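Local coordinates for protein epoxyqueuosine reductase (Streptococcus thermophilus, PDB 5D6S) that belongs to the QueG family of epoxyqueuosine reductases and binds cobalamin and two iron/sulfur clusters, at residues T49-F54 against E89-I94; E148-K153 against G193-N198; E292-L297 against R335-K340; L321-I326 against N350-A355; T356-L361 against D374-L379. All coordinates share one frame; numbering follows the deposited sequence.

Contact 1. Residues T49-F54 against E89-I94; sequences TTADDF and ESAKTI
Thr49 and Ile94 face each other as an antiparallel hydrogen-bonded pair, joining strands 45-50 and 93-100 at one edge of a four-stranded antiparallel sheet. The ladder is reciprocal: Thr49 N donates to Ile94 O (3.0 Å), and Ile94 N returns a nearly straight bond to Thr49 O (2.7 Å, 172° at the hydrogen). Thr50 and Thr93 follow as a non-hydrogen-bonded pair. Past the strand end, Ala51 N still reaches Lys92 O at 3.1 Å. On the side away from Thr49, the 89-94 segment forms a classic beta bulge against strand 190-197, Lys92 and Thr93 both facing Thr197.

Among the side chains, Thr93 OG1 lies anti to its backbone N (chi1 -176°) and donates to Thr49 O at 2.6 Å. Thr49 O therefore accepts two bonds, with Ile94 N and Thr93 OG1 arriving from opposite faces of its plane. The hydroxyl of Thr49 is engaged elsewhere, by Arg169. Thr49 and Ile94 lie side by side on the same face of the sheet, CG2 of the threonine 4.0 Å from CB of the isoleucine. Where the chain leaves the strand, Thr50 OG1 accepts from Asp52 N, forming an ST turn, and Ala51 CB packs on Ala91 CB at 3.7 Å. Ile94 CD1 approaches the edge of the Phe54 ring, 4.4 Å from CE1.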
# COMPACT_ATOMS: atom_id res chain seq x y z
N THR A 49 -3.92 13.01 21.88
CA THR A 49 -3.34 12.08 22.83
C THR A 49 -2.06 12.68 23.36
O THR A 49 -1.55 13.68 22.83
CB THR A 49 -3.08 10.70 22.22
OG1 THR A 49 -2.23 9.94 23.09
CG2 THR A 49 -2.42 10.83 20.88
N THR A 50 -1.55 12.09 24.42
CA THR A 50 -0.36 12.62 25.06
C THR A 50 0.85 12.27 24.21
O THR A 50 0.80 11.37 23.37
CB THR A 50 -0.16 12.04 26.48
OG1 THR A 50 0.10 10.63 26.39
CG2 THR A 50 -1.40 12.28 27.34
N ALA A 51 1.93 13.00 24.45
CA ALA A 51 3.24 12.63 23.95
C ALA A 51 3.87 11.55 24.84
O ALA A 51 5.10 11.43 24.90
CB ALA A 51 4.13 13.85 23.90
N ASP A 52 3.06 10.79 25.57
CA ASP A 52 3.60 9.71 26.40
C ASP A 52 4.14 8.65 25.47
O ASP A 52 3.55 8.39 24.41
CB ASP A 52 2.54 9.08 27.31
CG ASP A 52 2.22 9.94 28.52
OD1 ASP A 52 2.89 10.96 28.74
OD2 ASP A 52 1.28 9.58 29.25
N ASP A 53 5.24 8.05 25.87
CA ASP A 53 5.84 7.07 25.03
C ASP A 53 4.93 5.83 24.81
O ASP A 53 3.82 5.76 25.32
CB ASP A 53 7.27 6.74 25.49
CG ASP A 53 7.36 6.38 26.94
OD1 ASP A 53 6.69 5.39 27.34
OD2 ASP A 53 8.15 7.04 27.66
N PHE A 54 5.39 4.89 24.00
CA PHE A 54 4.58 3.76 23.59
C PHE A 54 5.27 2.45 23.91
O PHE A 54 5.13 1.49 23.16
CB PHE A 54 4.33 3.79 22.07
CG PHE A 54 3.47 4.92 21.57
CD1 PHE A 54 3.99 6.19 21.40
CD2 PHE A 54 2.15 4.69 21.21
CE1 PHE A 54 3.21 7.23 20.94
CE2 PHE A 54 1.35 5.72 20.75
CZ PHE A 54 1.88 6.99 20.61
N GLU A 89 11.18 16.94 21.64
CA GLU A 89 11.80 17.45 22.90
C GLU A 89 10.75 18.22 23.69
O GLU A 89 10.42 17.83 24.82
CB GLU A 89 13.04 18.35 22.69
N SER A 90 10.21 19.28 23.11
CA SER A 90 9.11 20.05 23.74
C SER A 90 7.72 19.38 23.60
O SER A 90 6.69 20.06 23.67
CB SER A 90 9.05 21.47 23.17
OG SER A 90 8.44 21.48 21.90
N ALA A 91 7.72 18.06 23.43
CA ALA A 91 6.51 17.32 23.09
C ALA A 91 5.61 17.16 24.29
O ALA A 91 6.05 16.80 25.38
CB ALA A 91 6.86 15.97 22.52
N LYS A 92 4.33 17.40 24.06
CA LYS A 92 3.35 17.47 25.11
C LYS A 92 2.07 16.74 24.69
O LYS A 92 1.56 15.91 25.42
CB LYS A 92 3.07 18.93 25.43
CG LYS A 92 2.79 19.20 26.90
CD LYS A 92 4.05 19.03 27.74
CE LYS A 92 3.75 18.18 28.97
NZ LYS A 92 4.93 18.01 29.86
N THR A 93 1.55 17.05 23.51
CA THR A 93 0.44 16.28 22.94
C THR A 93 0.73 15.89 21.48
O THR A 93 1.61 16.47 20.84
CB THR A 93 -0.90 17.04 23.05
OG1 THR A 93 -1.96 16.20 22.58
CG2 THR A 93 -0.90 18.31 22.23
N ILE A 94 0.01 14.88 20.99
CA ILE A 94 0.06 14.45 19.58
C ILE A 94 -1.34 14.49 19.00
O ILE A 94 -2.26 13.94 19.58
CB ILE A 94 0.59 13.00 19.41
CG1 ILE A 94 2.04 12.88 19.89
CG2 ILE A 94 0.53 12.59 17.95
CD1 ILE A 94 2.54 11.46 20.03

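Contact 2. Residues E148-K153 against G193-N198; sequences ENFEYK and GELITN
The carboxamide of Asn198 points its ND2 edge at Asn149 O, while Glu151 N lies above the amide plane, and both polar atoms of the amide are used. ND2 donates to Asn149 O at 2.8 Å, with the acceptor in the amide plane and the donor in the carbonyl plane; OD1 accepts a weak bond from Glu151 N, a donor above the amide plane. A chi1 of 72° sets CG of Asn198 between its backbone N and carbonyl carbon, which brings it to 3.5 Å from Glu151 N. The Glu151 side chain crosses this amide at about a right angle, CB lying 3.4 Å from ND2, yet the carboxylate and amide planes are only 4° apart. The carboxylate turns to Ser90, whose OG meets OE1.

These side-chain bonds prolong an antiparallel ladder between strands 152-155 and 190-197, the former an outermost strand of the four-stranded sheet. Asn198 N donates to Glu151 O, and Lys153 and Ile196 form a hydrogen-bonded pair, with N to O distances of 3.0 Å in both directions.

Phe150 comes in edge first: its CE1 lies 3.2 Å from Thr197 OG1, which sits in the ring plane and is bonded to Leu199 N. Tyr152 CD1 stands over one face of the same phenyl ring, toward its rim. Leu195 CD1 approaches the tyrosine obliquely, touching CB and CD2 at 3.7 Å. Tyr152 and Thr197 share one face of the sheet, Lys153 and Ile196 the opposite one, the CB atoms of the latter two 4.2 Å apart.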
# COMPACT_ATOMS: atom_id res chain seq x y z
N GLU A 148 1.12 31.21 21.15
CA GLU A 148 2.49 31.69 21.05
C GLU A 148 3.44 30.57 21.45
O GLU A 148 3.06 29.70 22.24
CB GLU A 148 2.71 32.90 21.97
CG GLU A 148 3.57 34.01 21.36
CD GLU A 148 2.79 34.89 20.40
OE1 GLU A 148 3.20 34.98 19.22
OE2 GLU A 148 1.78 35.49 20.82
N ASN A 149 4.66 30.61 20.92
CA ASN A 149 5.66 29.56 21.14
C ASN A 149 5.24 28.18 20.64
O ASN A 149 5.72 27.16 21.13
CB ASN A 149 6.04 29.46 22.63
CG ASN A 149 7.01 30.54 23.06
OD1 ASN A 149 7.82 31.01 22.27
ND2 ASN A 149 6.93 30.93 24.32
N PHE A 150 4.34 28.15 19.66
CA PHE A 150 3.85 26.90 19.12
C PHE A 150 5.00 26.15 18.43
O PHE A 150 5.72 26.74 17.61
CB PHE A 150 2.72 27.17 18.12
CG PHE A 150 2.19 25.94 17.46
CD1 PHE A 150 2.07 24.74 18.15
CD2 PHE A 150 1.77 26.00 16.13
CE1 PHE A 150 1.55 23.62 17.52
CE2 PHE A 150 1.24 24.88 15.49
CZ PHE A 150 1.13 23.69 16.19
N GLU A 151 5.18 24.88 18.78
CA GLU A 151 6.21 24.04 18.16
C GLU A 151 5.61 22.74 17.67
O GLU A 151 4.84 22.11 18.40
CB GLU A 151 7.34 23.77 19.13
CG GLU A 151 8.27 24.95 19.35
CD GLU A 151 9.58 24.58 20.04
OE1 GLU A 151 9.78 23.38 20.40
OE2 GLU A 151 10.43 25.49 20.20
N TYR A 152 5.97 22.33 16.46
CA TYR A 152 5.40 21.11 15.86
C TYR A 152 6.35 20.29 15.01
O TYR A 152 7.46 20.71 14.69
CB TYR A 152 4.16 21.45 15.04
CG TYR A 152 4.40 22.36 13.86
CD1 TYR A 152 4.53 23.72 14.04
CD2 TYR A 152 4.46 21.86 12.56
CE1 TYR A 152 4.72 24.56 12.95
CE2 TYR A 152 4.63 22.70 11.47
CZ TYR A 152 4.76 24.06 11.69
OH TYR A 152 4.99 24.91 10.64
N LYS A 153 5.88 19.11 14.64
CA LYS A 153 6.63 18.15 13.87
C LYS A 153 5.62 17.21 13.20
O LYS A 153 4.98 16.41 13.87
CB LYS A 153 7.59 17.40 14.80
CG LYS A 153 8.27 16.18 14.22
CD LYS A 153 9.02 16.50 12.95
CE LYS A 153 9.96 15.35 12.63
NZ LYS A 153 10.27 15.35 11.18
N GLY A 193 -2.26 10.53 9.63
CA GLY A 193 -1.16 11.44 9.89
C GLY A 193 -1.08 11.83 11.36
O GLY A 193 -1.97 11.53 12.15
N GLU A 194 0.00 12.51 11.72
CA GLU A 194 0.23 13.00 13.09
C GLU A 194 0.90 14.36 13.07
O GLU A 194 1.77 14.62 12.25
CB GLU A 194 1.19 12.12 13.87
CG GLU A 194 0.78 10.68 14.00
CD GLU A 194 1.40 9.82 12.95
OE1 GLU A 194 0.62 9.23 12.18
OE2 GLU A 194 2.65 9.77 12.89
N LEU A 195 0.49 15.20 14.01
CA LEU A 195 1.19 16.44 14.30
C LEU A 195 1.62 16.38 15.75
O LEU A 195 0.81 16.55 16.67
CB LEU A 195 0.27 17.64 14.05
CG LEU A 195 0.93 19.00 14.10
CD1 LEU A 195 2.01 19.15 13.04
CD2 LEU A 195 -0.14 20.07 13.91
N ILE A 196 2.90 16.07 15.97
CA ILE A 196 3.48 16.12 17.30
C ILE A 196 3.63 17.59 17.66
O ILE A 196 3.99 18.41 16.82
CB ILE A 196 4.87 15.46 17.38
CG1 ILE A 196 4.81 14.01 16.93
CG2 ILE A 196 5.39 15.49 18.81
CD1 ILE A 196 6.18 13.39 16.70
N THR A 197 3.34 17.93 18.92
CA THR A 197 3.24 19.33 19.34
C THR A 197 3.56 19.56 20.82
O THR A 197 3.53 18.64 21.65
CB THR A 197 1.84 19.90 18.96
OG1 THR A 197 1.64 21.16 19.59
CG2 THR A 197 0.74 18.99 19.39
N ASN A 198 3.85 20.82 21.16
CA ASN A 198 4.14 21.25 22.54
C ASN A 198 2.93 21.84 23.30
O ASN A 198 3.10 22.49 24.33
CB ASN A 198 5.28 22.26 22.56
CG ASN A 198 4.87 23.62 22.02
OD1 ASN A 198 3.76 23.81 21.50
ND2 ASN A 198 5.78 24.57 22.10

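Contact 3. Residues E292-L297 against R335-K340; sequences ELLPFL and RNAIVK
Leu294, in the short helix 293-296, opens the contact by spreading its two methyls over the start of the 335-340 segment. CD1 faces the backbone of Asn336, 3.8 Å from the carbonyl O. CD2 lies 3.8 Å from Ala337 CA and 3.9 Å from Ala337 CB. The same methyl also meets Lys340 CB at 3.9 Å, which places it between side chains one helical turn apart. Leu294 and Lys340 slide past each other in opposite directions, a packing in which the lysine takes part through its aliphatic chain.

Three residues on, Leu297 meets the far part of that lysine: CB is 4.1 Å from Lys340 CE. The lysine chain bends at chi2 (54°), and beyond CE its NZ forms a salt bridge with Glu298, immediately after the segment. Between the two segments the lysine thus contributes its aliphatic chain; the charge is paired just beyond, at Glu298.

Helix 318-331 lies against the same side chains, since Leu294 and Leu297 both touch Leu329. From the second segment Ile338 turns away to Leu361 and Ile364 of helix 351-364, which puts the start of helix 338-347 between helix 293-296 and helix 351-364.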
# COMPACT_ATOMS: atom_id res chain seq x y z
N GLU A 292 -4.85 -0.17 -18.34
CA GLU A 292 -4.80 -1.13 -19.43
C GLU A 292 -3.37 -1.65 -19.44
O GLU A 292 -2.41 -0.87 -19.47
CB GLU A 292 -5.17 -0.44 -20.76
CG GLU A 292 -6.61 0.12 -20.81
CD GLU A 292 -6.87 0.96 -22.06
OE1 GLU A 292 -7.54 0.47 -23.01
OE2 GLU A 292 -6.35 2.09 -22.12
N LEU A 293 -3.23 -2.96 -19.40
CA LEU A 293 -1.94 -3.59 -19.11
C LEU A 293 -0.92 -3.47 -20.24
O LEU A 293 0.20 -3.03 -20.00
CB LEU A 293 -2.14 -5.05 -18.73
CG LEU A 293 -3.02 -5.17 -17.45
CD1 LEU A 293 -3.59 -6.57 -17.32
CD2 LEU A 293 -2.22 -4.79 -16.22
N LEU A 294 -1.28 -3.84 -21.47
CA LEU A 294 -0.30 -3.82 -22.55
C LEU A 294 0.16 -2.40 -22.86
O LEU A 294 1.36 -2.18 -23.14
CB LEU A 294 -0.83 -4.53 -23.79
CG LEU A 294 -0.93 -6.05 -23.64
CD1 LEU A 294 -1.88 -6.63 -24.67
CD2 LEU A 294 0.46 -6.69 -23.74
N PRO A 295 -0.77 -1.42 -22.79
CA PRO A 295 -0.30 -0.03 -22.97
C PRO A 295 0.58 0.39 -21.81
O PRO A 295 1.57 1.11 -22.02
CB PRO A 295 -1.60 0.79 -23.01
CG PRO A 295 -2.66 -0.16 -23.45
CD PRO A 295 -2.23 -1.52 -22.92
N PHE A 296 0.25 -0.08 -20.61
CA PHE A 296 1.12 0.15 -19.45
C PHE A 296 2.54 -0.38 -19.65
O PHE A 296 3.51 0.28 -19.27
CB PHE A 296 0.53 -0.50 -18.23
CG PHE A 296 1.19 -0.08 -16.96
CD1 PHE A 296 0.97 1.18 -16.45
CD2 PHE A 296 2.04 -0.94 -16.28
CE1 PHE A 296 1.58 1.58 -15.28
CE2 PHE A 296 2.63 -0.56 -15.10
CZ PHE A 296 2.40 0.70 -14.60
N LEU A 297 2.67 -1.55 -20.27
CA LEU A 297 3.98 -2.10 -20.59
C LEU A 297 4.72 -1.33 -21.65
O LEU A 297 5.86 -1.62 -21.90
CB LEU A 297 3.88 -3.56 -21.02
CG LEU A 297 3.36 -4.55 -19.98
CD1 LEU A 297 3.21 -5.94 -20.56
CD2 LEU A 297 4.30 -4.59 -18.80
N ARG A 335 -3.82 -14.30 -24.46
CA ARG A 335 -3.10 -14.63 -25.70
C ARG A 335 -2.62 -13.38 -26.45
O ARG A 335 -1.65 -13.45 -27.19
CB ARG A 335 -3.94 -15.49 -26.63
CG ARG A 335 -4.20 -16.90 -26.11
CD ARG A 335 -4.79 -17.79 -27.21
NE ARG A 335 -3.83 -18.05 -28.29
CZ ARG A 335 -2.84 -18.94 -28.21
NH1 ARG A 335 -2.64 -19.66 -27.10
NH2 ARG A 335 -2.04 -19.10 -29.26
N ASN A 336 -3.24 -12.24 -26.21
CA ASN A 336 -2.82 -11.00 -26.90
C ASN A 336 -1.52 -10.41 -26.40
O ASN A 336 -0.94 -9.51 -27.03
CB ASN A 336 -3.91 -9.94 -26.85
CG ASN A 336 -5.16 -10.35 -27.60
OD1 ASN A 336 -5.13 -11.22 -28.47
ND2 ASN A 336 -6.27 -9.76 -27.23
N ALA A 337 -1.03 -10.90 -25.27
CA ALA A 337 0.23 -10.39 -24.75
C ALA A 337 1.44 -11.11 -25.37
O ALA A 337 2.58 -10.66 -25.22
CB ALA A 337 0.23 -10.53 -23.25
N ILE A 338 1.21 -12.25 -26.01
CA ILE A 338 2.31 -13.15 -26.35
C ILE A 338 3.37 -12.37 -27.12
O ILE A 338 4.55 -12.46 -26.80
CB ILE A 338 1.83 -14.40 -27.10
CG1 ILE A 338 1.02 -15.29 -26.14
CG2 ILE A 338 2.97 -15.20 -27.66
CD1 ILE A 338 0.26 -16.43 -26.80
N VAL A 339 2.97 -11.61 -28.12
CA VAL A 339 3.95 -11.00 -28.99
C VAL A 339 4.74 -9.95 -28.20
O VAL A 339 5.96 -9.77 -28.39
CB VAL A 339 3.39 -10.50 -30.36
CG1 VAL A 339 1.88 -10.39 -30.37
CG2 VAL A 339 4.04 -9.18 -30.78
N LYS A 340 4.07 -9.28 -27.28
CA LYS A 340 4.76 -8.31 -26.43
C LYS A 340 5.76 -8.96 -25.47
O LYS A 340 6.85 -8.45 -25.21
CB LYS A 340 3.74 -7.50 -25.62
CG LYS A 340 4.36 -6.44 -24.73
CD LYS A 340 5.27 -5.51 -25.48
CE LYS A 340 5.82 -4.42 -24.56
NZ LYS A 340 6.70 -3.48 -25.30

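Contact 4. Residues L321-I326 against N350-A355; sequences LQRNAI and NPIHTA
This is a buried packing of two nearly parallel helices in the all-helical C-terminal part of the chain, where His353 of helix 351-364 lies against Gln322, Arg323 and Ile326 of helix 318-331. The axes of the two segments run 6° apart and approach to 9.6 Å, and helix 338-347 connects them in sequence. Such a succession of helices is consistent with a HEAT-like array.

The imidazole is the main wedge. Its CE1 rests 3.7 Å from Gln322 CB, while CD2 is 3.9 Å from Arg323 CB. NE2 comes close to Arg323 N, but the angle is poor; NE2 is instead hydrogen-bonded to Asn319 O, one turn before Arg323 in helix 318-331. Because a carbonyl oxygen can only accept, NE2 is probably protonated. Nearer the backbone of the histidine, Ile326 crosses it at about a right angle, bringing CD1 to 4.1 Å from His353 CB. Arg323 CD meets Ile352 CG2 at 3.8 Å, and from there its chain bends at chi3 (81°) to carry NE to Gly246 O. The Gln322 amide is likewise occupied outside the pair, by Phe296, Leu299 and Lys318.

Asn350 N-caps the second helix and helps place the wedge: its OD1 accepts from His353 N at 3.1 Å and 173°, while ND2 stands 3.1 Å above one face of the imidazole ring, offset toward its rim.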
# COMPACT_ATOMS: atom_id res chain seq x y z
N LEU A 321 5.90 -2.17 -11.12
CA LEU A 321 4.56 -2.22 -11.67
C LEU A 321 4.50 -2.97 -12.99
O LEU A 321 3.59 -3.76 -13.19
CB LEU A 321 4.00 -0.81 -11.84
CG LEU A 321 4.01 -0.00 -10.53
CD1 LEU A 321 3.38 1.36 -10.75
CD2 LEU A 321 3.25 -0.75 -9.44
N GLN A 322 5.47 -2.77 -13.88
CA GLN A 322 5.46 -3.49 -15.15
C GLN A 322 5.69 -4.98 -14.93
O GLN A 322 5.07 -5.81 -15.60
CB GLN A 322 6.45 -2.88 -16.13
CG GLN A 322 6.00 -1.49 -16.57
CD GLN A 322 6.95 -0.79 -17.52
OE1 GLN A 322 8.16 -1.04 -17.52
NE2 GLN A 322 6.40 0.12 -18.34
N ARG A 323 6.57 -5.34 -13.99
CA ARG A 323 6.70 -6.73 -13.60
C ARG A 323 5.31 -7.29 -13.23
O ARG A 323 4.91 -8.35 -13.67
CB ARG A 323 7.68 -6.91 -12.40
CG ARG A 323 7.40 -8.19 -11.62
CD ARG A 323 8.46 -8.68 -10.66
NE ARG A 323 8.61 -8.12 -9.30
CZ ARG A 323 7.82 -7.28 -8.64
NH1 ARG A 323 6.70 -6.79 -9.14
NH2 ARG A 323 8.18 -6.90 -7.44
N ASN A 324 4.61 -6.57 -12.35
CA ASN A 324 3.32 -7.00 -11.85
C ASN A 324 2.29 -7.11 -12.97
O ASN A 324 1.46 -8.02 -12.98
CB ASN A 324 2.78 -6.03 -10.79
CG ASN A 324 3.67 -5.97 -9.57
OD1 ASN A 324 4.48 -6.86 -9.34
ND2 ASN A 324 3.52 -4.92 -8.78
N ALA A 325 2.38 -6.21 -13.93
CA ALA A 325 1.47 -6.20 -15.04
C ALA A 325 1.68 -7.43 -15.89
O ALA A 325 0.71 -8.02 -16.39
CB ALA A 325 1.65 -4.92 -15.87
N ILE A 326 2.94 -7.83 -16.07
CA ILE A 326 3.24 -9.08 -16.79
C ILE A 326 2.60 -10.23 -16.05
O ILE A 326 2.00 -11.13 -16.64
CB ILE A 326 4.74 -9.31 -16.94
CG1 ILE A 326 5.30 -8.31 -17.95
CG2 ILE A 326 5.02 -10.72 -17.42
CD1 ILE A 326 6.78 -8.12 -17.82
N ASN A 350 15.60 -5.28 -19.57
CA ASN A 350 15.27 -5.45 -18.15
C ASN A 350 15.15 -6.96 -17.79
O ASN A 350 14.15 -7.61 -18.12
CB ASN A 350 13.96 -4.72 -17.83
CG ASN A 350 13.61 -4.78 -16.35
OD1 ASN A 350 13.80 -5.80 -15.68
ND2 ASN A 350 13.10 -3.70 -15.84
N PRO A 351 16.16 -7.51 -17.12
CA PRO A 351 16.15 -8.95 -16.85
C PRO A 351 15.03 -9.44 -15.96
O PRO A 351 14.51 -10.53 -16.18
CB PRO A 351 17.50 -9.18 -16.17
CG PRO A 351 18.35 -8.05 -16.62
CD PRO A 351 17.45 -6.88 -16.79
N ILE A 352 14.64 -8.68 -14.94
CA ILE A 352 13.49 -9.11 -14.11
C ILE A 352 12.26 -9.30 -14.98
O ILE A 352 11.59 -10.35 -14.89
CB ILE A 352 13.16 -8.13 -12.98
CG1 ILE A 352 13.93 -8.47 -11.72
CG2 ILE A 352 11.70 -8.23 -12.55
CD1 ILE A 352 15.40 -8.53 -11.93
N HIS A 353 12.01 -8.34 -15.87
CA HIS A 353 10.90 -8.46 -16.81
C HIS A 353 11.04 -9.64 -17.76
O HIS A 353 10.06 -10.37 -17.99
CB HIS A 353 10.73 -7.19 -17.62
CG HIS A 353 10.33 -6.01 -16.80
ND1 HIS A 353 10.45 -4.72 -17.26
CD2 HIS A 353 9.86 -5.92 -15.54
CE1 HIS A 353 10.00 -3.89 -16.33
NE2 HIS A 353 9.66 -4.59 -15.27
N THR A 354 12.23 -9.84 -18.29
CA THR A 354 12.48 -10.98 -19.14
C THR A 354 12.11 -12.28 -18.45
O THR A 354 11.38 -13.12 -18.98
CB THR A 354 13.95 -11.03 -19.56
OG1 THR A 354 14.28 -9.88 -20.34
CG2 THR A 354 14.25 -12.30 -20.39
N ALA A 355 12.66 -12.48 -17.26
CA ALA A 355 12.44 -13.74 -16.53
C ALA A 355 10.96 -13.90 -16.19
O ALA A 355 10.41 -14.99 -16.23
CB ALA A 355 13.27 -13.76 -15.28

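Contact 5. Residues T356-L361 against D374-L379; sequences TAIWAL and DYMRGL
Met376 projects its methyl toward the groove between Ile358 and Leu361, two residues almost one turn apart on helix 351-364. Its CE lies 4.2 Å from Leu361 CB and 4.3 Å from Ile358 O, so the tip rests against both a leucine side chain and a backbone carbonyl. The sulfur sits farther back, with SD 4.4 Å from Ile358 CG2. Bends at both chi2 (61°) and chi3 (66°) fold the thioether chain, and the second of them sets the position of CE.

Two further side-chain meetings accompany this one. Ile358 and Leu379 reach toward each other tip to tip, with Ile358 CG1 and Leu379 CD1 separated by 4.2 Å. Leu361, by contrast, crosses Tyr375 at about a right angle and presents CD1 to the ring edge, near the ring plane and 3.9 Å from CE2. The tyrosine hydroxyl is committed elsewhere, to Asp346.

All the contacts across the pair are of van der Waals type, and the nearest CA atoms, those of Ile358 and Met376, are 8.5 Å apart. Within the second segment, Arg377 NH1 forms a salt bridge with Asp374 OD1 at 2.6 Å.

Neighbouring helices extend the apolar layer. Ile345 of helix 338-347 touches Ile358 and Tyr375, while Val393 and Trp390 of helix 384-396 touch Met376 and Leu379 respectively. Side chains layered between successive helices in this way are characteristic of alpha-helical arrays, and the C-terminal helices of this protein probably form one of the HEAT-like type.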
# COMPACT_ATOMS: atom_id res chain seq x y z
N THR A 356 10.32 -12.80 -15.87
CA THR A 356 8.90 -12.86 -15.52
C THR A 356 8.10 -13.22 -16.79
O THR A 356 7.26 -14.10 -16.76
CB THR A 356 8.44 -11.55 -14.91
OG1 THR A 356 9.30 -11.24 -13.80
CG2 THR A 356 7.03 -11.66 -14.47
N ALA A 357 8.47 -12.60 -17.90
CA ALA A 357 7.82 -12.88 -19.19
C ALA A 357 7.99 -14.34 -19.63
O ALA A 357 7.04 -14.94 -20.12
CB ALA A 357 8.35 -11.94 -20.26
N ILE A 358 9.18 -14.91 -19.45
CA ILE A 358 9.40 -16.31 -19.78
C ILE A 358 8.43 -17.21 -19.03
O ILE A 358 7.74 -18.03 -19.62
CB ILE A 358 10.84 -16.73 -19.47
CG1 ILE A 358 11.77 -16.15 -20.54
CG2 ILE A 358 10.97 -18.24 -19.43
CD1 ILE A 358 13.21 -16.29 -20.17
N TRP A 359 8.31 -16.98 -17.71
CA TRP A 359 7.31 -17.64 -16.92
C TRP A 359 5.92 -17.42 -17.51
O TRP A 359 5.13 -18.35 -17.62
CB TRP A 359 7.34 -17.12 -15.47
CG TRP A 359 6.20 -17.62 -14.61
CD1 TRP A 359 6.06 -18.87 -14.08
CD2 TRP A 359 5.04 -16.89 -14.20
NE1 TRP A 359 4.89 -18.96 -13.35
CE2 TRP A 359 4.25 -17.76 -13.41
CE3 TRP A 359 4.60 -15.60 -14.42
CZ2 TRP A 359 3.04 -17.36 -12.84
CZ3 TRP A 359 3.37 -15.19 -13.85
CH2 TRP A 359 2.62 -16.08 -13.08
N ALA A 360 5.62 -16.18 -17.82
CA ALA A 360 4.28 -15.79 -18.26
C ALA A 360 3.87 -16.57 -19.52
O ALA A 360 2.69 -16.98 -19.66
CB ALA A 360 4.19 -14.28 -18.47
N LEU A 361 4.82 -16.81 -20.42
CA LEU A 361 4.48 -17.63 -21.60
C LEU A 361 4.10 -19.06 -21.22
O LEU A 361 3.22 -19.65 -21.85
CB LEU A 361 5.61 -17.63 -22.60
CG LEU A 361 5.84 -16.30 -23.32
CD1 LEU A 361 7.12 -16.39 -24.11
CD2 LEU A 361 4.70 -15.92 -24.23
N ASP A 374 9.99 -24.76 -30.26
CA ASP A 374 11.28 -24.38 -30.83
C ASP A 374 11.72 -22.98 -30.35
O ASP A 374 12.91 -22.76 -30.08
CB ASP A 374 11.26 -24.45 -32.37
CG ASP A 374 11.06 -25.90 -32.91
OD1 ASP A 374 10.83 -26.83 -32.11
OD2 ASP A 374 11.12 -26.08 -34.16
N TYR A 375 10.78 -22.03 -30.23
CA TYR A 375 11.12 -20.67 -29.75
C TYR A 375 11.74 -20.80 -28.38
O TYR A 375 12.81 -20.25 -28.13
CB TYR A 375 9.87 -19.77 -29.65
CG TYR A 375 10.10 -18.48 -28.89
CD1 TYR A 375 10.90 -17.49 -29.42
CD2 TYR A 375 9.56 -18.27 -27.62
CE1 TYR A 375 11.17 -16.30 -28.72
CE2 TYR A 375 9.80 -17.07 -26.92
CZ TYR A 375 10.61 -16.09 -27.49
OH TYR A 375 10.87 -14.88 -26.84
N MET A 376 11.03 -21.52 -27.50
CA MET A 376 11.40 -21.63 -26.08
C MET A 376 12.69 -22.41 -25.94
O MET A 376 13.60 -21.98 -25.26
CB MET A 376 10.26 -22.31 -25.30
CG MET A 376 10.42 -22.39 -23.79
SD MET A 376 10.56 -20.81 -22.95
CE MET A 376 8.92 -20.13 -23.24
N ARG A 377 12.76 -23.56 -26.62
CA ARG A 377 13.98 -24.37 -26.61
C ARG A 377 15.18 -23.51 -26.99
O ARG A 377 16.27 -23.68 -26.46
CB ARG A 377 13.84 -25.57 -27.59
CG ARG A 377 14.96 -26.62 -27.50
CD ARG A 377 14.78 -27.78 -28.50
NE ARG A 377 13.43 -28.39 -28.46
CZ ARG A 377 12.49 -28.27 -29.40
NH1 ARG A 377 12.72 -27.57 -30.51
NH2 ARG A 377 11.31 -28.87 -29.24
N GLY A 378 14.95 -22.59 -27.92
CA GLY A 378 16.01 -21.78 -28.53
C GLY A 378 16.46 -20.50 -27.82
O GLY A 378 17.39 -19.85 -28.26
N LEU A 379 15.81 -20.15 -26.71
CA LEU A 379 16.33 -19.10 -25.84
C LEU A 379 17.49 -19.69 -25.10
O LEU A 379 17.49 -20.88 -24.80
CB LEU A 379 15.29 -18.68 -24.80
CG LEU A 379 13.91 -18.23 -25.25
CD1 LEU A 379 12.99 -18.02 -24.06
CD2 LEU A 379 14.00 -16.96 -26.07

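Contacts 1 and 2 belong to one four-stranded sheet, while contacts 3, 4 and 5 lie among C-terminal helices on the opposite side of the chain's centre. In the sheet, backbone bonds, helped by the Thr93 hydroxyl and the Asn198 amide, carry the joins, and the two contacts meet directly through Ser90 OG and Glu151 OE1 and through Lys92 N and Thr197 O. Contact 1 is mostly buried; contact 2, at an outermost strand, has exposed residues. Among the helices, side-chain packing takes over. Contacts 4 and 5 are buried and share helix 351-364; contact 3 is partly exposed and is tied to contact 4 by Phe296 O and Gln322 NE2, and to contact 5 by Ile338 packing on Leu361.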